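Long-range contact in bitiscetin (Bitis arietans, PDB 1JWI), which binds von Willebrand factor and induces its interaction, through the A1 domain, with platelet GPIbalpha, so that platelets aggregate: residues F62-S74 with D114-K126. Numbering follows the deposited sequence.
Sequences FVYDAWIGLRDES and DLPCGEKNPFICK
Trp67 lies along the 114-126 segment and is best followed outward from its CB, which packs on Phe123 CB at 3.7 Å. CG anti to the carbonyl carbon (chi1 -69°) sends the indole back along the chain that leads into strand 121-126. CD1 comes next, beside the backbone O of Asn121. NE1 gives its hydrogen to Gly23 O, outside the two segments. On the six-membered ring, CZ2 has Glu119 O in the ring plane at 3.2 Å, and CH2 meets Pro116 O, also at the edge. CZ3 and CH2 both touch Leu115 CB. One face is taken by Asn121: its CB makes a CH-pi contact 4.0 Å from the centroid of the five-membered ring, while ND2 rides above the CE2-CZ2 bond, toward the rim of the ring, the amide turned 65° from the indole plane. That ND2 is fixed by a nearly straight 2.7 Å bond to Glu119 OE1, using the anti lone pair of the carboxylate.

This is the C-type lectin fold of a snaclec, and the contact ties its two small antiparallel sheets together. Strand 66-68 meets strand 121-126 at 38° to parallel, in a single bridge at Trp67 and Phe123. Trp67 N donates to Pro122 O at 3.0 Å; the return bond from Ile124 N to Trp67 O is weak. The strand bends at Gly69, after which Leu70 to Asp72 pair antiparallel with a strand of the other protein chain, carrying the sheet of strand 66-72 across the interface.

Towards the other end, the Pro122 ring sits against Tyr64 CB, crossing that side chain at about a right angle. Asp65 O is buried here with no polar partner, while Asp65 N donates to a water. Asp65 OD2 accepts from Val105 N, while Asp65 CB packs on Leu115 CD1.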
loop_
_atom_site.group_PDB
_atom_site.type_symbol
_atom_site.label_atom_id
_atom_site.label_comp_id
_atom_site.label_asym_id
_atom_site.label_seq_id
_atom_site.Cartn_x
_atom_site.Cartn_y
_atom_site.Cartn_z
ATOM N N PHE A 62 -12.258 19.889 -6.868
ATOM C CA PHE A 62 -11.343 18.808 -6.513
ATOM C C PHE A 62 -12.128 17.536 -6.164
ATOM O O PHE A 62 -12.444 17.301 -4.999
ATOM C CB PHE A 62 -10.478 19.204 -5.302
ATOM C CG PHE A 62 -9.648 20.455 -5.504
ATOM C CD1 PHE A 62 -10.257 21.704 -5.634
ATOM C CD2 PHE A 62 -8.255 20.384 -5.529
ATOM C CE1 PHE A 62 -9.492 22.865 -5.782
ATOM C CE2 PHE A 62 -7.479 21.540 -5.677
ATOM C CZ PHE A 62 -8.103 22.786 -5.804
ATOM N N VAL A 63 -12.441 16.720 -7.166
ATOM C CA VAL A 63 -13.184 15.487 -6.925
ATOM C C VAL A 63 -12.422 14.228 -7.328
ATOM O O VAL A 63 -12.763 13.130 -6.908
ATOM C CB VAL A 63 -14.519 15.487 -7.682
ATOM C CG1 VAL A 63 -15.394 16.615 -7.178
ATOM C CG2 VAL A 63 -14.267 15.630 -9.173
ATOM N N TYR A 64 -11.393 14.387 -8.148
ATOM C CA TYR A 64 -10.614 13.239 -8.596
ATOM C C TYR A 64 -9.146 13.397 -8.257
ATOM O O TYR A 64 -8.654 14.513 -8.107
ATOM C CB TYR A 64 -10.696 13.078 -10.116
ATOM C CG TYR A 64 -12.055 12.777 -10.694
ATOM C CD1 TYR A 64 -12.682 11.556 -10.463
ATOM C CD2 TYR A 64 -12.691 13.699 -11.528
ATOM C CE1 TYR A 64 -13.914 11.257 -11.053
ATOM C CE2 TYR A 64 -13.917 13.411 -12.118
ATOM C CZ TYR A 64 -14.521 12.189 -11.879
ATOM O OH TYR A 64 -15.732 11.899 -12.467
ATOM N N ASP A 65 -8.454 12.269 -8.130
ATOM C CA ASP A 65 -7.020 12.298 -7.913
ATOM C C ASP A 65 -6.512 12.376 -9.357
ATOM O O ASP A 65 -7.289 12.197 -10.299
ATOM C CB ASP A 65 -6.525 11.005 -7.255
ATOM C CG ASP A 65 -7.104 10.793 -5.857
ATOM O OD1 ASP A 65 -8.050 9.993 -5.718
ATOM O OD2 ASP A 65 -6.619 11.428 -4.906
ATOM N N ALA A 66 -5.227 12.644 -9.544
ATOM C CA ALA A 66 -4.682 12.716 -10.896
ATOM C C ALA A 66 -3.433 11.846 -11.016
ATOM O O ALA A 66 -2.499 11.978 -10.226
ATOM C CB ALA A 66 -4.359 14.161 -11.254
ATOM N N TRP A 67 -3.433 10.941 -11.990
ATOM C CA TRP A 67 -2.306 10.040 -12.226
ATOM C C TRP A 67 -0.991 10.723 -12.579
ATOM O O TRP A 67 -0.967 11.674 -13.371
ATOM C CB TRP A 67 -2.610 9.079 -13.390
ATOM C CG TRP A 67 -3.668 8.051 -13.138
ATOM C CD1 TRP A 67 -4.721 7.746 -13.955
ATOM C CD2 TRP A 67 -3.738 7.141 -12.036
ATOM N NE1 TRP A 67 -5.440 6.700 -13.429
ATOM C CE2 TRP A 67 -4.858 6.308 -12.252
ATOM C CE3 TRP A 67 -2.960 6.945 -10.888
ATOM C CZ2 TRP A 67 -5.223 5.294 -11.359
ATOM C CZ3 TRP A 67 -3.324 5.934 -9.999
ATOM C CH2 TRP A 67 -4.443 5.124 -10.241
ATOM N N ILE A 68 0.095 10.231 -11.987
ATOM C CA ILE A 68 1.440 10.693 -12.318
ATOM C C ILE A 68 2.185 9.396 -12.666
ATOM O O ILE A 68 1.659 8.304 -12.429
ATOM C CB ILE A 68 2.165 11.451 -11.165
ATOM C CG1 ILE A 68 2.150 10.644 -9.872
ATOM C CG2 ILE A 68 1.536 12.831 -10.987
ATOM C CD1 ILE A 68 2.973 11.318 -8.767
ATOM N N GLY A 69 3.389 9.505 -13.215
ATOM C CA GLY A 69 4.107 8.313 -13.651
ATOM C C GLY A 69 4.805 7.373 -12.688
ATOM O O GLY A 69 5.659 6.607 -13.116
ATOM N N LEU A 70 4.444 7.394 -11.413
ATOM C CA LEU A 70 5.098 6.532 -10.437
ATOM C C LEU A 70 4.327 5.240 -10.162
ATOM O O LEU A 70 3.104 5.269 -10.011
ATOM C CB LEU A 70 5.283 7.308 -9.137
ATOM C CG LEU A 70 6.162 6.662 -8.075
ATOM C CD1 LEU A 70 7.595 6.556 -8.586
ATOM C CD2 LEU A 70 6.105 7.510 -6.806
ATOM N N ARG A 71 5.042 4.114 -10.099
ATOM C CA ARG A 71 4.424 2.814 -9.831
ATOM C C ARG A 71 5.306 1.887 -8.983
ATOM O O ARG A 71 6.536 1.900 -9.099
ATOM C CB ARG A 71 4.076 2.090 -11.139
ATOM C CG ARG A 71 3.331 0.767 -10.916
ATOM C CD ARG A 71 2.784 0.147 -12.206
ATOM N NE ARG A 71 3.830 -0.366 -13.085
ATOM C CZ ARG A 71 3.602 -1.018 -14.225
ATOM N NH1 ARG A 71 2.359 -1.240 -14.631
ATOM N NH2 ARG A 71 4.617 -1.450 -14.962
ATOM N N ASP A 72 4.661 1.098 -8.128
ATOM C CA ASP A 72 5.361 0.128 -7.289
ATOM C C ASP A 72 5.541 -1.098 -8.183
ATOM O O ASP A 72 4.576 -1.787 -8.496
ATOM C CB ASP A 72 4.513 -0.226 -6.059
ATOM C CG ASP A 72 5.100 -1.385 -5.246
ATOM O OD1 ASP A 72 4.445 -1.820 -4.276
ATOM O OD2 ASP A 72 6.208 -1.859 -5.573
ATOM N N GLU A 73 6.775 -1.362 -8.593
ATOM C CA GLU A 73 7.060 -2.480 -9.488
ATOM C C GLU A 73 7.221 -3.866 -8.861
ATOM O O GLU A 73 7.544 -4.823 -9.568
ATOM C CB GLU A 73 8.308 -2.163 -10.316
ATOM C CG GLU A 73 8.104 -2.296 -11.810
ATOM C CD GLU A 73 7.082 -1.313 -12.338
ATOM O OE1 GLU A 73 7.286 -0.092 -12.161
ATOM O OE2 GLU A 73 6.076 -1.761 -12.931
ATOM N N SER A 74 7.011 -4.002 -7.555
ATOM C CA SER A 74 7.152 -5.324 -6.946
ATOM C C SER A 74 6.137 -6.287 -7.566
ATOM O O SER A 74 5.052 -5.878 -7.967
ATOM C CB SER A 74 6.997 -5.247 -5.417
ATOM O OG SER A 74 5.869 -4.491 -5.028
ATOM N N ASP A 114 -1.080 6.349 -2.885
ATOM C CA ASP A 114 -1.161 5.071 -3.592
ATOM C C ASP A 114 -2.619 4.751 -3.888
ATOM O O ASP A 114 -3.470 4.845 -3.009
ATOM C CB ASP A 114 -0.543 3.948 -2.754
ATOM C CG ASP A 114 -1.182 3.822 -1.391
ATOM O OD1 ASP A 114 -1.696 2.724 -1.074
ATOM O OD2 ASP A 114 -1.176 4.817 -0.641
ATOM N N LEU A 115 -2.896 4.356 -5.127
ATOM C CA LEU A 115 -4.259 4.063 -5.566
ATOM C C LEU A 115 -4.359 2.800 -6.412
ATOM O O LEU A 115 -3.357 2.297 -6.916
ATOM C CB LEU A 115 -4.781 5.235 -6.402
ATOM C CG LEU A 115 -4.797 6.620 -5.752
ATOM C CD1 LEU A 115 -4.886 7.704 -6.824
ATOM C CD2 LEU A 115 -5.974 6.693 -4.797
ATOM N N PRO A 116 -5.584 2.272 -6.583
ATOM C CA PRO A 116 -5.778 1.066 -7.394
ATOM C C PRO A 116 -5.455 1.457 -8.834
ATOM O O PRO A 116 -6.029 2.407 -9.357
ATOM C CB PRO A 116 -7.266 0.754 -7.213
ATOM C CG PRO A 116 -7.586 1.355 -5.870
ATOM C CD PRO A 116 -6.841 2.665 -5.924
ATOM N N CYS A 117 -4.540 0.735 -9.467
ATOM C CA CYS A 117 -4.148 1.041 -10.836
ATOM C C CYS A 117 -5.311 0.988 -11.825
ATOM O O CYS A 117 -5.256 1.610 -12.884
ATOM C CB CYS A 117 -3.067 0.073 -11.299
ATOM S SG CYS A 117 -1.466 0.191 -10.439
ATOM N N GLY A 118 -6.360 0.247 -11.479
ATOM C CA GLY A 118 -7.507 0.125 -12.365
ATOM C C GLY A 118 -8.561 1.210 -12.224
ATOM O O GLY A 118 -9.579 1.189 -12.922
ATOM N N GLU A 119 -8.321 2.158 -11.323
ATOM C CA GLU A 119 -9.243 3.268 -11.087
ATOM C C GLU A 119 -9.139 4.277 -12.233
ATOM O O GLU A 119 -8.051 4.512 -12.756
ATOM C CB GLU A 119 -8.878 3.949 -9.765
ATOM C CG GLU A 119 -9.894 4.941 -9.232
ATOM C CD GLU A 119 -9.430 5.605 -7.942
ATOM O OE1 GLU A 119 -8.614 6.550 -8.010
ATOM O OE2 GLU A 119 -9.875 5.174 -6.856
ATOM N N LYS A 120 -10.259 4.879 -12.622
ATOM C CA LYS A 120 -10.238 5.859 -13.708
ATOM C C LYS A 120 -10.113 7.290 -13.181
ATOM O O LYS A 120 -10.994 7.788 -12.480
ATOM C CB LYS A 120 -11.495 5.725 -14.575
ATOM C CG LYS A 120 -11.567 4.409 -15.341
ATOM C CD LYS A 120 -12.788 4.337 -16.243
ATOM C CE LYS A 120 -12.953 2.938 -16.818
ATOM N NZ LYS A 120 -11.729 2.464 -17.528
ATOM N N ASN A 121 -9.008 7.944 -13.527
ATOM C CA ASN A 121 -8.753 9.309 -13.077
ATOM C C ASN A 121 -8.163 10.154 -14.186
ATOM O O ASN A 121 -7.657 9.630 -15.179
ATOM C CB ASN A 121 -7.733 9.322 -11.933
ATOM C CG ASN A 121 -8.244 8.668 -10.675
ATOM O OD1 ASN A 121 -9.295 9.038 -10.156
ATOM N ND2 ASN A 121 -7.490 7.697 -10.162
ATOM N N PRO A 122 -8.236 11.484 -14.039
ATOM C CA PRO A 122 -7.645 12.313 -15.087
ATOM C C PRO A 122 -6.139 12.107 -14.907
ATOM O O PRO A 122 -5.706 11.486 -13.924
ATOM C CB PRO A 122 -8.111 13.726 -14.720
ATOM C CG PRO A 122 -8.299 13.663 -13.244
ATOM C CD PRO A 122 -8.950 12.311 -13.053
ATOM N N PHE A 123 -5.336 12.612 -15.830
ATOM C CA PHE A 123 -3.899 12.411 -15.722
ATOM C C PHE A 123 -3.085 13.539 -16.324
ATOM O O PHE A 123 -3.618 14.430 -16.987
ATOM C CB PHE A 123 -3.500 11.086 -16.372
ATOM C CG PHE A 123 -3.961 10.944 -17.790
ATOM C CD1 PHE A 123 -5.276 10.597 -18.077
ATOM C CD2 PHE A 123 -3.078 11.161 -18.842
ATOM C CE1 PHE A 123 -5.707 10.464 -19.396
ATOM C CE2 PHE A 123 -3.499 11.029 -20.165
ATOM C CZ PHE A 123 -4.820 10.681 -20.441
ATOM N N ILE A 124 -1.784 13.486 -16.087
ATOM C CA ILE A 124 -0.887 14.518 -16.565
ATOM C C ILE A 124 0.287 13.954 -17.345
ATOM O O ILE A 124 1.038 13.115 -16.842
ATOM C CB ILE A 124 -0.346 15.343 -15.382
ATOM C CG1 ILE A 124 0.709 16.332 -15.875
ATOM C CG2 ILE A 124 0.242 14.412 -14.331
ATOM C CD1 ILE A 124 1.412 17.069 -14.768
ATOM N N CYS A 125 0.431 14.432 -18.578
ATOM C CA CYS A 125 1.516 14.014 -19.454
ATOM C C CYS A 125 2.653 15.036 -19.434
ATOM O O CYS A 125 2.451 16.220 -19.141
ATOM C CB CYS A 125 1.014 13.852 -20.889
ATOM S SG CYS A 125 -0.254 12.571 -21.125
ATOM N N LYS A 126 3.849 14.554 -19.739
ATOM C CA LYS A 126 5.043 15.381 -19.783
ATOM C C LYS A 126 5.899 14.895 -20.952
ATOM O O LYS A 126 6.119 13.690 -21.112
ATOM C CB LYS A 126 5.807 15.248 -18.466
ATOM C CG LYS A 126 7.192 15.861 -18.451
ATOM C CD LYS A 126 7.838 15.614 -17.099
ATOM C CE LYS A 126 9.287 16.064 -17.068
ATOM N NZ LYS A 126 9.931 15.705 -15.769
HETATM O O HOH W 1 -10.326 9.931 -8.082
#